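Local coordinates for SusD superfamily protein (Bacteroides fragilis, PDB 3L22), which probably binds sugars at the bacterial outer membrane and carries zinc ions in the crystal, at residues A[49-55]-A[391-397]; A[289-293]-A[364-368]. All coordinates share one frame; numbering follows the deposited sequence.

Contact 1: residues A[49-55]-A[391-397]; sequences FDNRGDD and GEGIRGI
D50 OD2 accepts from G393 N at 2.9 Å, on the syn side and 25° out of the carboxylate plane, and from a water that also donates to G391 O. The join brings helix 44-52 of this mainly helical SusD fold, of the TPR clan, against the start of helix 395-401. D50 OD1 takes a second water at 2.6 Å, and that water accepts from R395 N, relaying the carboxylate to the first turn of the helix behind the N-cap residue I394. G391 and G393 both have positive phi, which favours glycine, in the loop that curls past the acid. Glycines permit the close approach: the CA atoms of G53 and G396 are 4.3 Å apart, and G396 N donates to F49 O at 3.0 Å. Next to this bond, I397 CD1 lies over one face of the F49 ring, 4.0 Å from its centroid, with I397 CG1 close to F49 CD1. D55 faces R395 by charge alone, its OD2 well out of the guanidinium plane, while D55 OD1 pairs with R386. R395 extends with CG anti to the backbone N (chi1 178°), then bends at chi2 to meet D54 side-on: R395 NE reaches D54 OD1 at 2.8 Å, almost straight at 177°, and R395 NH2 donates to the syn lone pair of D54 OD2 at 3.0 Å.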
ATOM      1  N   PHE A  49      -7.252   2.267  -2.163  1.00 15.13           N
ATOM      2  CA  PHE A  49      -6.533   3.328  -1.445  1.00 15.00           C
ATOM      3  C   PHE A  49      -6.408   4.640  -2.226  1.00 15.92           C
ATOM      4  O   PHE A  49      -6.389   5.710  -1.601  1.00 17.02           O
ATOM      5  CB  PHE A  49      -5.229   2.805  -0.840  1.00 14.30           C
ATOM      6  CG  PHE A  49      -5.484   1.719   0.165  1.00 13.99           C
ATOM      7  CD1 PHE A  49      -6.042   2.030   1.411  1.00 14.25           C
ATOM      8  CD2 PHE A  49      -5.269   0.391  -0.148  1.00 12.42           C
ATOM      9  CE1 PHE A  49      -6.330   1.032   2.345  1.00 13.04           C
ATOM     10  CE2 PHE A  49      -5.551  -0.612   0.790  1.00 13.73           C
ATOM     11  CZ  PHE A  49      -6.084  -0.277   2.034  1.00 13.68           C
ATOM     12  N   ASP A  50      -6.406   4.589  -3.557  1.00 15.29           N
ATOM     13  CA  ASP A  50      -6.495   5.807  -4.348  1.00 14.46           C
ATOM     14  C   ASP A  50      -7.891   6.353  -4.383  1.00 13.96           C
ATOM     15  O   ASP A  50      -8.065   7.568  -4.309  1.00 13.85           O
ATOM     16  CB  ASP A  50      -5.949   5.597  -5.739  1.00 14.54           C
ATOM     17  CG  ASP A  50      -4.428   5.398  -5.707  1.00 16.03           C
ATOM     18  OD1 ASP A  50      -3.713   6.391  -5.355  1.00 18.85           O
ATOM     19  OD2 ASP A  50      -3.973   4.250  -5.920  1.00 16.67           O
ATOM     20  N   ASN A  51      -8.887   5.479  -4.504  1.00 13.77           N
ATOM     21  CA  ASN A  51     -10.279   5.915  -4.454  1.00 13.15           C
ATOM     22  C   ASN A  51     -10.672   6.566  -3.122  1.00 13.47           C
ATOM     23  O   ASN A  51     -11.470   7.510  -3.094  1.00 13.96           O
ATOM     24  CB  ASN A  51     -11.218   4.745  -4.756  1.00 13.64           C
ATOM     25  CG  ASN A  51     -11.446   4.556  -6.265  1.00 14.25           C
ATOM     26  OD1 ASN A  51     -12.401   5.095  -6.814  1.00 15.47           O
ATOM     27  ND2 ASN A  51     -10.544   3.826  -6.934  1.00 13.17           N
ATOM     28  N   ARG A  52     -10.116   6.086  -2.020  1.00 13.61           N
ATOM     29  CA  ARG A  52     -10.361   6.711  -0.726  1.00 14.49           C
ATOM     30  C   ARG A  52      -9.770   8.091  -0.634  1.00 15.60           C
ATOM     31  O   ARG A  52     -10.337   8.946   0.044  1.00 17.61           O
ATOM     32  CB  ARG A  52      -9.927   5.802   0.432  1.00 14.82           C
ATOM     33  CG  ARG A  52     -10.872   4.629   0.577  1.00 14.25           C
ATOM     34  CD  ARG A  52     -10.531   3.612   1.686  1.00 16.39           C
ATOM     35  NE  ARG A  52     -10.290   4.147   3.027  1.00 14.74           N
ATOM     36  CZ  ARG A  52     -11.210   4.535   3.910  1.00 16.49           C
ATOM     37  NH1 ARG A  52     -12.517   4.502   3.637  1.00 18.10           N
ATOM     38  NH2 ARG A  52     -10.807   4.967   5.110  1.00 16.78           N
ATOM     39  N   GLY A  53      -8.705   8.340  -1.371  1.00 15.60           N
ATOM     40  CA  GLY A  53      -8.071   9.627  -1.422  1.00 15.32           C
ATOM     41  C   GLY A  53      -8.768  10.721  -2.215  1.00 15.00           C
ATOM     42  O   GLY A  53      -9.914  10.576  -2.640  1.00 15.68           O
ATOM     43  N   ASP A  54      -8.023  11.798  -2.428  1.00 13.41           N
ATOM     44  CA  ASP A  54      -8.532  13.055  -2.904  1.00 14.13           C
ATOM     45  C   ASP A  54      -7.736  13.608  -4.107  1.00 13.77           C
ATOM     46  O   ASP A  54      -7.898  14.774  -4.501  1.00 14.63           O
ATOM     47  CB  ASP A  54      -8.494  14.055  -1.735  1.00 13.90           C
ATOM     48  CG  ASP A  54      -7.072  14.245  -1.168  1.00 14.43           C
ATOM     49  OD1 ASP A  54      -6.111  13.632  -1.689  1.00 13.02           O
ATOM     50  OD2 ASP A  54      -6.911  14.982  -0.172  1.00 13.32           O
ATOM     51  N   ASP A  55      -6.922  12.754  -4.713  1.00 13.77           N
ATOM     52  CA  ASP A  55      -6.063  13.156  -5.828  1.00 13.11           C
ATOM     53  C   ASP A  55      -6.513  12.634  -7.185  1.00 12.79           C
ATOM     54  O   ASP A  55      -6.093  13.163  -8.214  1.00 12.47           O
ATOM     55  CB  ASP A  55      -4.647  12.744  -5.509  1.00 12.26           C
ATOM     56  CG  ASP A  55      -4.062  13.575  -4.371  1.00 14.37           C
ATOM     57  OD1 ASP A  55      -4.397  14.801  -4.274  1.00 10.01           O
ATOM     58  OD2 ASP A  55      -3.265  13.024  -3.583  1.00 12.95           O
ATOM     59  N   GLY A 391      -1.977   7.546  -7.741  1.00 14.44           N
ATOM     60  CA  GLY A 391      -2.263   6.242  -8.345  1.00 14.39           C
ATOM     61  C   GLY A 391      -1.521   5.036  -7.796  1.00 14.42           C
ATOM     62  O   GLY A 391      -1.607   3.930  -8.392  1.00 14.93           O
ATOM     63  N   GLU A 392      -0.808   5.188  -6.683  1.00 14.13           N
ATOM     64  CA  GLU A 392       0.079   4.096  -6.202  1.00 14.47           C
ATOM     65  C   GLU A 392      -0.283   3.544  -4.800  1.00 13.99           C
ATOM     66  O   GLU A 392       0.561   3.094  -4.055  1.00 14.49           O
ATOM     67  CB  GLU A 392       1.565   4.508  -6.289  1.00 15.28           C
ATOM     68  CG  GLU A 392       2.060   4.546  -7.729  1.00 16.50           C
ATOM     69  CD  GLU A 392       3.550   4.846  -7.870  1.00 17.29           C
ATOM     70  OE1 GLU A 392       4.386   4.288  -7.100  1.00 15.78           O
ATOM     71  OE2 GLU A 392       3.877   5.669  -8.751  1.00 14.76           O
ATOM     72  N   GLY A 393      -1.560   3.542  -4.470  1.00 14.42           N
ATOM     73  CA  GLY A 393      -2.063   2.706  -3.375  1.00 13.83           C
ATOM     74  C   GLY A 393      -1.745   3.268  -2.008  1.00 13.73           C
ATOM     75  O   GLY A 393      -1.708   2.517  -1.052  1.00 12.76           O
ATOM     76  N   ILE A 394      -1.563   4.591  -1.923  1.00 13.58           N
ATOM     77  CA  ILE A 394      -1.001   5.225  -0.735  1.00 14.63           C
ATOM     78  C   ILE A 394      -1.859   6.344  -0.172  1.00 14.60           C
ATOM     79  O   ILE A 394      -1.956   6.470   1.062  1.00 14.08           O
ATOM     80  CB  ILE A 394       0.453   5.755  -1.012  1.00 14.92           C
ATOM     81  CG1 ILE A 394       1.463   4.598  -0.996  1.00 16.17           C
ATOM     82  CG2 ILE A 394       0.893   6.777   0.003  1.00 17.75           C
ATOM     83  CD1 ILE A 394       2.885   4.976  -1.611  1.00 14.28           C
ATOM     84  N   ARG A 395      -2.496   7.148  -1.030  1.00 14.30           N
ATOM     85  CA  ARG A 395      -3.060   8.386  -0.535  1.00 13.41           C
ATOM     86  C   ARG A 395      -4.088   8.251   0.621  1.00 13.52           C
ATOM     87  O   ARG A 395      -4.041   8.990   1.634  1.00 11.93           O
ATOM     88  CB  ARG A 395      -3.666   9.156  -1.698  1.00 13.64           C
ATOM     89  CG  ARG A 395      -4.339  10.466  -1.284  1.00 12.04           C
ATOM     90  CD  ARG A 395      -3.346  11.423  -0.650  1.00 10.57           C
ATOM     91  NE  ARG A 395      -3.970  12.660  -0.234  1.00 12.30           N
ATOM     92  CZ  ARG A 395      -3.576  13.403   0.794  1.00 14.85           C
ATOM     93  NH1 ARG A 395      -2.512  13.093   1.535  1.00 18.79           N
ATOM     94  NH2 ARG A 395      -4.255  14.495   1.091  1.00 15.27           N
ATOM     95  N   GLY A 396      -5.014   7.323   0.454  1.00 13.23           N
ATOM     96  CA  GLY A 396      -6.052   7.090   1.445  1.00 13.83           C
ATOM     97  C   GLY A 396      -5.484   6.547   2.753  1.00 14.24           C
ATOM     98  O   GLY A 396      -6.112   6.693   3.802  1.00 14.57           O
ATOM     99  N   ILE A 397      -4.296   5.932   2.702  1.00 13.42           N
ATOM    100  CA  ILE A 397      -3.623   5.489   3.926  1.00 13.81           C
ATOM    101  C   ILE A 397      -3.004   6.697   4.645  1.00 14.18           C
ATOM    102  O   ILE A 397      -3.119   6.824   5.865  1.00 14.48           O
ATOM    103  CB  ILE A 397      -2.553   4.421   3.643  1.00 13.09           C
ATOM    104  CG1 ILE A 397      -3.244   3.155   3.102  1.00 14.21           C
ATOM    105  CG2 ILE A 397      -1.738   4.145   4.881  1.00 13.12           C
ATOM    106  CD1 ILE A 397      -2.323   2.036   2.582  1.00 10.08           C
TER
HETATM  107  O   HOH W   1      -1.720   6.853  -3.825  1.00 14.17           O
HETATM  108  O   HOH W   2      -4.226   3.087  -8.382  1.00 15.81           O
HETATM  109  O   HOH W   3      -7.650   4.227   4.009  1.00 15.71           O

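Contact 2: residues A[289-293]-A[364-368]; sequences PDYSL and TDPLN
D290 lies against P366 and L367 where two surface loops of the SusD-family region meet, a small contact without a direct hydrogen bond across it. Its CB points toward the 364-368 loop, and with CG anti to the carbonyl carbon (chi1 -67°) the carboxylate is carried alongside the proline ring, the two side chains running past each other in opposite directions. D290 CG is 4.2 Å from P366 CG. One step farther out, D290 OD1 comes to 3.5 Å from the same P366 CG and also nears P366 CB. D290 OD2 turns instead to L367 CB, 3.9 Å away, and accepts a short 2.5 Å bond from a water; that water donates weakly to P366 O and so bridges the loops. D290 is a zinc-binding residue, and a zinc ion lies about 3 Å from its side chain.

Apolar contacts complete the join. The end of the L293 side chain reaches the proline ring, L293 CD1 being 4.0 Å from P366 CD, and L367 crosses Y291 obliquely, with L367 CD2 3.7 Å from Y291 OH. The proline is carried on an Asx turn: L367 N donates to D365 OD1 at 3.0 Å from above the carboxylate plane, while D365 OD2 forms a salt bridge with R356. R356, on helix 345-359, also donates to D290 O and touches Y291, L293 and L367, so one arginine bonds to both loops. The Y291 side chain packs against helix 374-388, on A380, N383, E384 and L387, so the contact lies beside both of these helices.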
ATOM      1  N   PRO A 289      -0.666  24.907  -8.011  1.00 17.41           N
ATOM      2  CA  PRO A 289       0.355  25.277  -9.009  0.50 17.41           C
ATOM      3  C   PRO A 289       1.797  24.752  -8.787  1.00 17.32           C
ATOM      4  O   PRO A 289       2.420  24.373  -9.789  1.00 17.39           O
ATOM      5  CB  PRO A 289       0.261  26.805  -9.055  0.50 17.45           C
ATOM      6  CG  PRO A 289      -1.202  27.075  -8.827  0.50 16.92           C
ATOM      7  CD  PRO A 289      -1.625  26.022  -7.800  0.50 17.18           C
ATOM      8  N   ASP A 290       2.276  24.589  -7.555  1.00 16.44           N
ATOM      9  CA  ASP A 290       3.591  23.985  -7.341  1.00 16.30           C
ATOM     10  C   ASP A 290       3.685  22.476  -7.608  1.00 14.97           C
ATOM     11  O   ASP A 290       4.770  21.916  -7.639  1.00 13.26           O
ATOM     12  CB  ASP A 290       4.099  24.284  -5.940  1.00 17.91           C
ATOM     13  CG  ASP A 290       4.412  25.787  -5.720  1.00 20.85           C
ATOM     14  OD1 ASP A 290       4.177  26.638  -6.610  1.00 22.32           O
ATOM     15  OD2 ASP A 290       4.938  26.090  -4.630  1.00 27.08           O
ATOM     16  N   TYR A 291       2.551  21.819  -7.801  1.00 14.04           N
ATOM     17  CA  TYR A 291       2.501  20.408  -8.014  1.00 13.43           C
ATOM     18  C   TYR A 291       1.825  20.117  -9.345  1.00 13.25           C
ATOM     19  O   TYR A 291       1.318  19.043  -9.552  1.00 12.90           O
ATOM     20  CB  TYR A 291       1.821  19.755  -6.781  1.00 13.47           C
ATOM     21  CG  TYR A 291       2.624  20.096  -5.543  1.00 12.59           C
ATOM     22  CD1 TYR A 291       3.713  19.350  -5.165  1.00 11.96           C
ATOM     23  CD2 TYR A 291       2.328  21.251  -4.806  1.00 15.57           C
ATOM     24  CE1 TYR A 291       4.504  19.738  -4.078  1.00 13.37           C
ATOM     25  CE2 TYR A 291       3.085  21.639  -3.716  1.00 13.50           C
ATOM     26  CZ  TYR A 291       4.178  20.872  -3.359  1.00 14.53           C
ATOM     27  OH  TYR A 291       4.917  21.262  -2.280  1.00 16.40           O
ATOM     28  N   SER A 292       1.829  21.104 -10.249  1.00 12.65           N
ATOM     29  CA  SER A 292       1.393  20.901 -11.610  1.00 12.34           C
ATOM     30  C   SER A 292       2.240  21.683 -12.590  1.00 12.63           C
ATOM     31  O   SER A 292       1.778  22.054 -13.636  1.00 13.28           O
ATOM     32  CB  SER A 292      -0.083  21.268 -11.746  1.00 12.05           C
ATOM     33  OG  SER A 292      -0.309  22.584 -11.333  1.00 13.85           O
ATOM     34  N   LEU A 293       3.516  21.846 -12.295  1.00 13.62           N
ATOM     35  CA  LEU A 293       4.398  22.631 -13.144  1.00 13.90           C
ATOM     36  C   LEU A 293       4.600  21.927 -14.494  1.00 14.37           C
ATOM     37  O   LEU A 293       4.835  20.715 -14.555  1.00 14.17           O
ATOM     38  CB  LEU A 293       5.738  22.820 -12.442  1.00 14.51           C
ATOM     39  CG  LEU A 293       5.721  23.640 -11.160  1.00 14.66           C
ATOM     40  CD1 LEU A 293       7.044  23.399 -10.381  1.00 12.51           C
ATOM     41  CD2 LEU A 293       5.447  25.126 -11.465  1.00 12.37           C
ATOM     42  N   THR A 364      14.737  26.869 -11.156  1.00 23.15           N
ATOM     43  CA  THR A 364      13.512  27.593 -11.532  1.00 22.01           C
ATOM     44  C   THR A 364      12.254  27.176 -10.720  1.00 20.74           C
ATOM     45  O   THR A 364      11.147  27.438 -11.118  1.00 20.11           O
ATOM     46  CB  THR A 364      13.241  27.337 -12.977  1.00 22.95           C
ATOM     47  OG1 THR A 364      13.079  25.930 -13.136  1.00 23.46           O
ATOM     48  CG2 THR A 364      14.440  27.856 -13.860  1.00 22.74           C
ATOM     49  N   ASP A 365      12.433  26.547  -9.569  1.00 19.90           N
ATOM     50  CA  ASP A 365      11.310  26.074  -8.725  1.00 18.03           C
ATOM     51  C   ASP A 365      10.698  27.256  -7.924  1.00 17.36           C
ATOM     52  O   ASP A 365      11.414  27.978  -7.230  1.00 15.39           O
ATOM     53  CB  ASP A 365      11.861  25.030  -7.760  1.00 17.47           C
ATOM     54  CG  ASP A 365      10.790  24.227  -7.035  1.00 16.95           C
ATOM     55  OD1 ASP A 365       9.593  24.586  -7.037  1.00 15.92           O
ATOM     56  OD2 ASP A 365      11.172  23.184  -6.448  1.00 18.78           O
ATOM     57  N   PRO A 366       9.381  27.420  -7.973  1.00 16.97           N
ATOM     58  CA  PRO A 366       8.742  28.424  -7.127  1.00 17.68           C
ATOM     59  C   PRO A 366       8.733  28.126  -5.622  1.00 17.32           C
ATOM     60  O   PRO A 366       8.473  29.029  -4.850  1.00 18.22           O
ATOM     61  CB  PRO A 366       7.312  28.496  -7.670  1.00 17.94           C
ATOM     62  CG  PRO A 366       7.121  27.358  -8.458  1.00 17.04           C
ATOM     63  CD  PRO A 366       8.425  26.805  -8.902  1.00 18.08           C
ATOM     64  N   LEU A 367       9.003  26.892  -5.224  1.00 16.48           N
ATOM     65  CA  LEU A 367       9.088  26.514  -3.809  1.00 16.76           C
ATOM     66  C   LEU A 367      10.539  26.639  -3.354  1.00 17.27           C
ATOM     67  O   LEU A 367      11.424  26.015  -3.938  1.00 17.67           O
ATOM     68  CB  LEU A 367       8.609  25.069  -3.639  1.00 16.22           C
ATOM     69  CG  LEU A 367       8.545  24.458  -2.239  1.00 16.97           C
ATOM     70  CD1 LEU A 367       7.484  25.179  -1.403  1.00 16.71           C
ATOM     71  CD2 LEU A 367       8.261  22.950  -2.359  1.00 13.72           C
ATOM     72  N   ASN A 368      10.792  27.472  -2.357  1.00 17.21           N
ATOM     73  CA  ASN A 368      12.115  27.548  -1.770  1.00 17.73           C
ATOM     74  C   ASN A 368      12.211  26.624  -0.543  1.00 16.89           C
ATOM     75  O   ASN A 368      11.910  27.024   0.588  1.00 17.27           O
ATOM     76  CB  ASN A 368      12.467  28.990  -1.423  1.00 18.75           C
ATOM     77  CG  ASN A 368      13.944  29.159  -1.109  1.00 23.22           C
ATOM     78  OD1 ASN A 368      14.628  28.192  -0.685  1.00 28.67           O
ATOM     79  ND2 ASN A 368      14.457  30.377  -1.316  1.00 24.87           N
TER
HETATM   80  O   HOH W   4       5.764  28.304  -3.800  1.00 18.46           O

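In the fold
Contact 1 is buried, its centre 9 Å from the centre of the chain, whereas contact 2 lies at the surface, 27 Å out. Their centres are 22 Å apart and their nearest atoms about 8 Å, without touching. Helix 374-388 connects them: its R386 pairs with D55 of contact 1, and other residues of the same helix carry Y291 of contact 2. I285 is a second link: its backbone N bonds D55 OD1, and the Y291 side chain touches I285. A zinc ion lies about 3 Å from the D290 side chain in contact 2, whereas at contact 1 the D54 side chain is about 14 Å from a bound zinc ion and about 9 Å from that of H405, a zinc-binding residue.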